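PDB 6CJ6: entry-fusion complex associated protein OPG083 from Vaccinia virus, which serves as a component of the poxvirus entry-fusion complex, which mediates lipid mixing, pore formation and entry of the virion core into the host cytoplasm. Local coordinates for residues N58-M66 against T142-L151. Numbering follows the deposited sequence.
Sequences NSRLSFTLM and TGSAEANCGL. Unlike the reference sequence in segment 142-151: A147 (reference Arg). With MOH (methanol), chain B.
M66 reaches across to the backbone of G150 and the side chain of L151. Its CB points toward the partner helix, and CG stands anti to the backbone N (chi1 -171°), which sends the chain outward; bends at the next two torsions then bring the thioether across the other helix. SD lies 3.8 Å from L151 N, with the carbonyl carbon of G150 close by, and CE ends 3.6 Å from L151 CD1, the two side chains crossing at about a right angle. An unbranched, flexible methionine suits this winding path. CE also meets a methanol, probably from the crystallisation liquor, that sits beside T142 and N148.

One turn back, the F63 ring has E146 O at its edge, near the ring plane and 3.1 Å from CZ. G150 has no side chain, and F63 CE1 can therefore lie 3.7 Å from G150 CA. A147, arginine in the reference sequence, packs its CB 3.8 Å from S62 CB. S59 CA and A147 CA are 5.5 Å apart, against 7.7 Å between M66 CA and L151 CA; the small side chains here are consistent with the closer approach.

A water joins the two segments where S62 and T142, both buried, face each other: it bonds S62 OG, T142 O and T142 OG1, giving both hydroxyls a partner. Beside it, S144 OG touches S59 CB while capping its own helix, accepting from A147 N and donating to E146 OE2 at 2.8 Å.

The two short helical segments run nearly parallel, 16° apart, with axes 9.1 Å from each other. Helix 10-24 flanks the methionine end through Y18 and Y11; helix 102-113 covers F63 and E146 and is tied to C149 by the C107 disulfide. Strand 133-141 leads through T142 and G143 into helix 145-158, which packs beside helix 59-74.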
ATOM      1  N   ASN A  58     -12.127   4.384  10.127  1.00 42.44           N
ATOM      2  CA  ASN A  58     -12.814   4.369   8.845  1.00 46.73           C
ATOM      3  C   ASN A  58     -11.827   4.310   7.688  1.00 41.25           C
ATOM      4  O   ASN A  58     -10.677   4.740   7.798  1.00 37.28           O
ATOM      5  CB  ASN A  58     -13.740   5.579   8.697  1.00 45.08           C
ATOM      6  CG  ASN A  58     -13.079   6.873   9.113  1.00 50.72           C
ATOM      7  OD1 ASN A  58     -11.873   7.047   8.953  1.00 51.55           O
ATOM      8  ND2 ASN A  58     -13.867   7.788   9.665  1.00 59.28           N
ATOM      9  N   SER A  59     -12.309   3.780   6.563  1.00 35.48           N
ATOM     10  CA  SER A  59     -11.458   3.605   5.394  1.00 36.23           C
ATOM     11  C   SER A  59     -11.212   4.918   4.664  1.00 37.01           C
ATOM     12  O   SER A  59     -10.182   5.067   3.992  1.00 32.50           O
ATOM     13  CB  SER A  59     -12.079   2.574   4.453  1.00 37.63           C
ATOM     14  OG  SER A  59     -13.423   2.909   4.153  1.00 38.98           O
ATOM     15  N   ARG A  60     -12.141   5.876   4.774  1.00 36.50           N
ATOM     16  CA  ARG A  60     -11.960   7.163   4.108  1.00 33.89           C
ATOM     17  C   ARG A  60     -10.704   7.869   4.602  1.00 32.46           C
ATOM     18  O   ARG A  60      -9.975   8.479   3.811  1.00 30.88           O
ATOM     19  CB  ARG A  60     -13.186   8.054   4.317  1.00 35.12           C
ATOM     20  CG  ARG A  60     -14.360   7.766   3.391  1.00 33.32           C
ATOM     21  CD  ARG A  60     -14.118   8.276   1.971  1.00 37.46           C
ATOM     22  NE  ARG A  60     -13.610   9.643   1.939  1.00 39.33           N
ATOM     23  CZ  ARG A  60     -12.499  10.016   1.312  1.00 31.70           C
ATOM     24  NH1 ARG A  60     -11.780   9.127   0.644  1.00 31.97           N
ATOM     25  NH2 ARG A  60     -12.114  11.286   1.339  1.00 38.93           N
ATOM     26  N   LEU A  61     -10.439   7.805   5.910  1.00 31.23           N
ATOM     27  CA  LEU A  61      -9.210   8.390   6.440  1.00 30.08           C
ATOM     28  C   LEU A  61      -7.988   7.638   5.936  1.00 27.10           C
ATOM     29  O   LEU A  61      -6.950   8.246   5.648  1.00 32.99           O
ATOM     30  CB  LEU A  61      -9.248   8.393   7.967  1.00 30.95           C
ATOM     31  CG  LEU A  61      -7.961   8.750   8.712  1.00 39.23           C
ATOM     32  CD1 LEU A  61      -7.474  10.141   8.328  1.00 37.02           C
ATOM     33  CD2 LEU A  61      -8.173   8.642  10.217  1.00 35.64           C
ATOM     34  N   SER A  62      -8.091   6.312   5.833  1.00 33.55           N
ATOM     35  CA  SER A  62      -6.995   5.518   5.293  1.00 32.53           C
ATOM     36  C   SER A  62      -6.677   5.949   3.867  1.00 26.77           C
ATOM     37  O   SER A  62      -5.543   6.326   3.556  1.00 27.90           O
ATOM     38  CB  SER A  62      -7.359   4.032   5.342  1.00 34.67           C
ATOM     39  OG  SER A  62      -7.613   3.605   6.668  1.00 30.07           O
ATOM     40  N   PHE A  63      -7.687   5.931   2.995  1.00 28.10           N
ATOM     41  CA  PHE A  63      -7.479   6.302   1.599  1.00 31.87           C
ATOM     42  C   PHE A  63      -6.993   7.740   1.447  1.00 25.58           C
ATOM     43  O   PHE A  63      -6.260   8.046   0.504  1.00 26.92           O
ATOM     44  CB  PHE A  63      -8.758   6.072   0.797  1.00 26.76           C
ATOM     45  CG  PHE A  63      -8.888   4.678   0.254  1.00 32.21           C
ATOM     46  CD1 PHE A  63      -8.177   4.295  -0.873  1.00 25.22           C
ATOM     47  CD2 PHE A  63      -9.721   3.756   0.863  1.00 29.66           C
ATOM     48  CE1 PHE A  63      -8.296   3.017  -1.380  1.00 20.28           C
ATOM     49  CE2 PHE A  63      -9.841   2.474   0.361  1.00 29.21           C
ATOM     50  CZ  PHE A  63      -9.124   2.106  -0.765  1.00 26.86           C
ATOM     51  N   THR A  64      -7.384   8.634   2.358  1.00 32.40           N
ATOM     52  CA  THR A  64      -6.937  10.022   2.259  1.00 35.15           C
ATOM     53  C   THR A  64      -5.428  10.131   2.450  1.00 28.97           C
ATOM     54  O   THR A  64      -4.726  10.689   1.598  1.00 38.52           O
ATOM     55  CB  THR A  64      -7.693  10.901   3.258  1.00 32.66           C
ATOM     56  OG1 THR A  64      -9.083  10.925   2.912  1.00 30.51           O
ATOM     57  CG2 THR A  64      -7.156  12.318   3.225  1.00 33.17           C
ATOM     58  N   LEU A  65      -4.907   9.601   3.562  1.00 28.44           N
ATOM     59  CA  LEU A  65      -3.461   9.577   3.761  1.00 35.03           C
ATOM     60  C   LEU A  65      -2.781   8.644   2.767  1.00 33.97           C
ATOM     61  O   LEU A  65      -1.627   8.873   2.385  1.00 28.02           O
ATOM     62  CB  LEU A  65      -3.138   9.142   5.189  1.00 36.25           C
ATOM     63  CG  LEU A  65      -3.731   9.974   6.328  1.00 42.36           C
ATOM     64  CD1 LEU A  65      -3.503   9.284   7.663  1.00 48.05           C
ATOM     65  CD2 LEU A  65      -3.135  11.367   6.338  1.00 44.58           C
ATOM     66  N   MET A  66      -3.480   7.585   2.354  1.00 30.58           N
ATOM     67  CA  MET A  66      -2.981   6.706   1.304  1.00 29.47           C
ATOM     68  C   MET A  66      -2.765   7.476   0.009  1.00 31.81           C
ATOM     69  O   MET A  66      -1.782   7.247  -0.703  1.00 27.27           O
ATOM     70  CB  MET A  66      -3.999   5.588   1.093  1.00 30.03           C
ATOM     71  CG  MET A  66      -3.592   4.454   0.202  1.00 33.03           C
ATOM     72  SD  MET A  66      -4.382   2.945   0.801  1.00 36.47           S
ATOM     73  CE  MET A  66      -3.036   2.295   1.768  1.00 32.65           C
ATOM     74  N   THR A 142      -5.038  -2.031   8.112  1.00 33.02           N
ATOM     75  CA  THR A 142      -5.821  -0.994   8.772  1.00 37.34           C
ATOM     76  C   THR A 142      -7.221  -1.463   9.150  1.00 32.72           C
ATOM     77  O   THR A 142      -8.106  -0.631   9.371  1.00 38.77           O
ATOM     78  CB  THR A 142      -5.879   0.289   7.944  1.00 37.01           C
ATOM     79  OG1 THR A 142      -6.347  -0.008   6.621  1.00 26.06           O
ATOM     80  CG2 THR A 142      -4.508   0.955   7.901  1.00 34.86           C
ATOM     81  N   GLY A 143      -7.437  -2.773   9.242  1.00 39.08           N
ATOM     82  CA  GLY A 143      -8.709  -3.284   9.709  1.00 37.85           C
ATOM     83  C   GLY A 143      -9.887  -2.992   8.814  1.00 36.46           C
ATOM     84  O   GLY A 143     -11.031  -3.047   9.271  1.00 39.90           O
ATOM     85  N   SER A 144      -9.643  -2.679   7.548  1.00 30.91           N
ATOM     86  CA  SER A 144     -10.700  -2.475   6.571  1.00 31.24           C
ATOM     87  C   SER A 144     -10.362  -3.275   5.328  1.00 29.43           C
ATOM     88  O   SER A 144      -9.231  -3.213   4.836  1.00 30.03           O
ATOM     89  CB  SER A 144     -10.826  -0.996   6.210  1.00 31.81           C
ATOM     90  OG  SER A 144     -11.493  -0.834   4.979  1.00 34.84           O
ATOM     91  N   ALA A 145     -11.338  -4.030   4.825  1.00 28.95           N
ATOM     92  CA  ALA A 145     -11.120  -4.778   3.594  1.00 28.84           C
ATOM     93  C   ALA A 145     -10.910  -3.841   2.411  1.00 30.38           C
ATOM     94  O   ALA A 145     -10.091  -4.118   1.527  1.00 28.32           O
ATOM     95  CB  ALA A 145     -12.291  -5.725   3.335  1.00 35.84           C
ATOM     96  N   GLU A 146     -11.634  -2.721   2.379  1.00 23.33           N
ATOM     97  CA  GLU A 146     -11.506  -1.811   1.245  1.00 24.93           C
ATOM     98  C   GLU A 146     -10.184  -1.053   1.285  1.00 20.67           C
ATOM     99  O   GLU A 146      -9.558  -0.833   0.241  1.00 21.31           O
ATOM    100  CB  GLU A 146     -12.711  -0.866   1.150  1.00 32.23           C
ATOM    101  CG  GLU A 146     -13.300  -0.418   2.481  1.00 33.49           C
ATOM    102  CD  GLU A 146     -14.238  -1.449   3.098  1.00 35.94           C
ATOM    103  OE1 GLU A 146     -15.291  -1.744   2.496  1.00 39.43           O
ATOM    104  OE2 GLU A 146     -13.914  -1.971   4.184  1.00 38.37           O
ATOM    105  N   ALA A 147      -9.732  -0.661   2.479  1.00 21.55           N
ATOM    106  CA  ALA A 147      -8.440   0.014   2.583  1.00 23.62           C
ATOM    107  C   ALA A 147      -7.289  -0.941   2.295  1.00 25.66           C
ATOM    108  O   ALA A 147      -6.319  -0.564   1.628  1.00 26.85           O
ATOM    109  CB  ALA A 147      -8.281   0.661   3.959  1.00 24.17           C
ATOM    110  N   ASN A 148      -7.372  -2.179   2.791  1.00 27.60           N
ATOM    111  CA  ASN A 148      -6.359  -3.176   2.454  1.00 28.29           C
ATOM    112  C   ASN A 148      -6.313  -3.421   0.949  1.00 26.64           C
ATOM    113  O   ASN A 148      -5.240  -3.664   0.383  1.00 23.59           O
ATOM    114  CB  ASN A 148      -6.631  -4.487   3.191  1.00 27.16           C
ATOM    115  CG  ASN A 148      -6.320  -4.408   4.673  1.00 26.66           C
ATOM    116  OD1 ASN A 148      -5.626  -3.501   5.132  1.00 27.04           O
ATOM    117  ND2 ASN A 148      -6.820  -5.378   5.429  1.00 27.05           N
ATOM    118  N   CYS A 149      -7.473  -3.374   0.289  1.00 25.40           N
ATOM    119  CA  CYS A 149      -7.501  -3.464  -1.167  1.00 28.60           C
ATOM    120  C   CYS A 149      -6.739  -2.312  -1.804  1.00 21.94           C
ATOM    121  O   CYS A 149      -6.055  -2.494  -2.819  1.00 22.57           O
ATOM    122  CB  CYS A 149      -8.946  -3.468  -1.661  1.00 29.85           C
ATOM    123  SG  CYS A 149      -9.138  -3.030  -3.406  1.00 38.14           S
ATOM    124  N   GLY A 150      -6.854  -1.115  -1.229  1.00 23.01           N
ATOM    125  CA  GLY A 150      -6.128   0.020  -1.770  1.00 27.79           C
ATOM    126  C   GLY A 150      -4.628  -0.143  -1.642  1.00 22.62           C
ATOM    127  O   GLY A 150      -3.881   0.134  -2.585  1.00 24.23           O
ATOM    128  N   LEU A 151      -4.165  -0.602  -0.481  1.00 24.84           N
ATOM    129  CA  LEU A 151      -2.738  -0.845  -0.303  1.00 25.43           C
ATOM    130  C   LEU A 151      -2.243  -1.923  -1.261  1.00 23.60           C
ATOM    131  O   LEU A 151      -1.149  -1.810  -1.827  1.00 24.99           O
ATOM    132  CB  LEU A 151      -2.460  -1.232   1.149  1.00 25.55           C
ATOM    133  CG  LEU A 151      -0.996  -1.303   1.581  1.00 28.84           C
ATOM    134  CD1 LEU A 151      -0.309   0.032   1.364  1.00 37.07           C
ATOM    135  CD2 LEU A 151      -0.894  -1.729   3.037  1.00 38.76           C
TER
HETATM  136  C   MOH B 241      -4.296   0.642   4.528  1.00 34.54           C
HETATM  137  O   MOH B 241      -4.345  -0.765   4.402  1.00 41.92           O
HETATM  138  O   HOH W   1      -9.012   1.008   7.552  1.00 29.51           O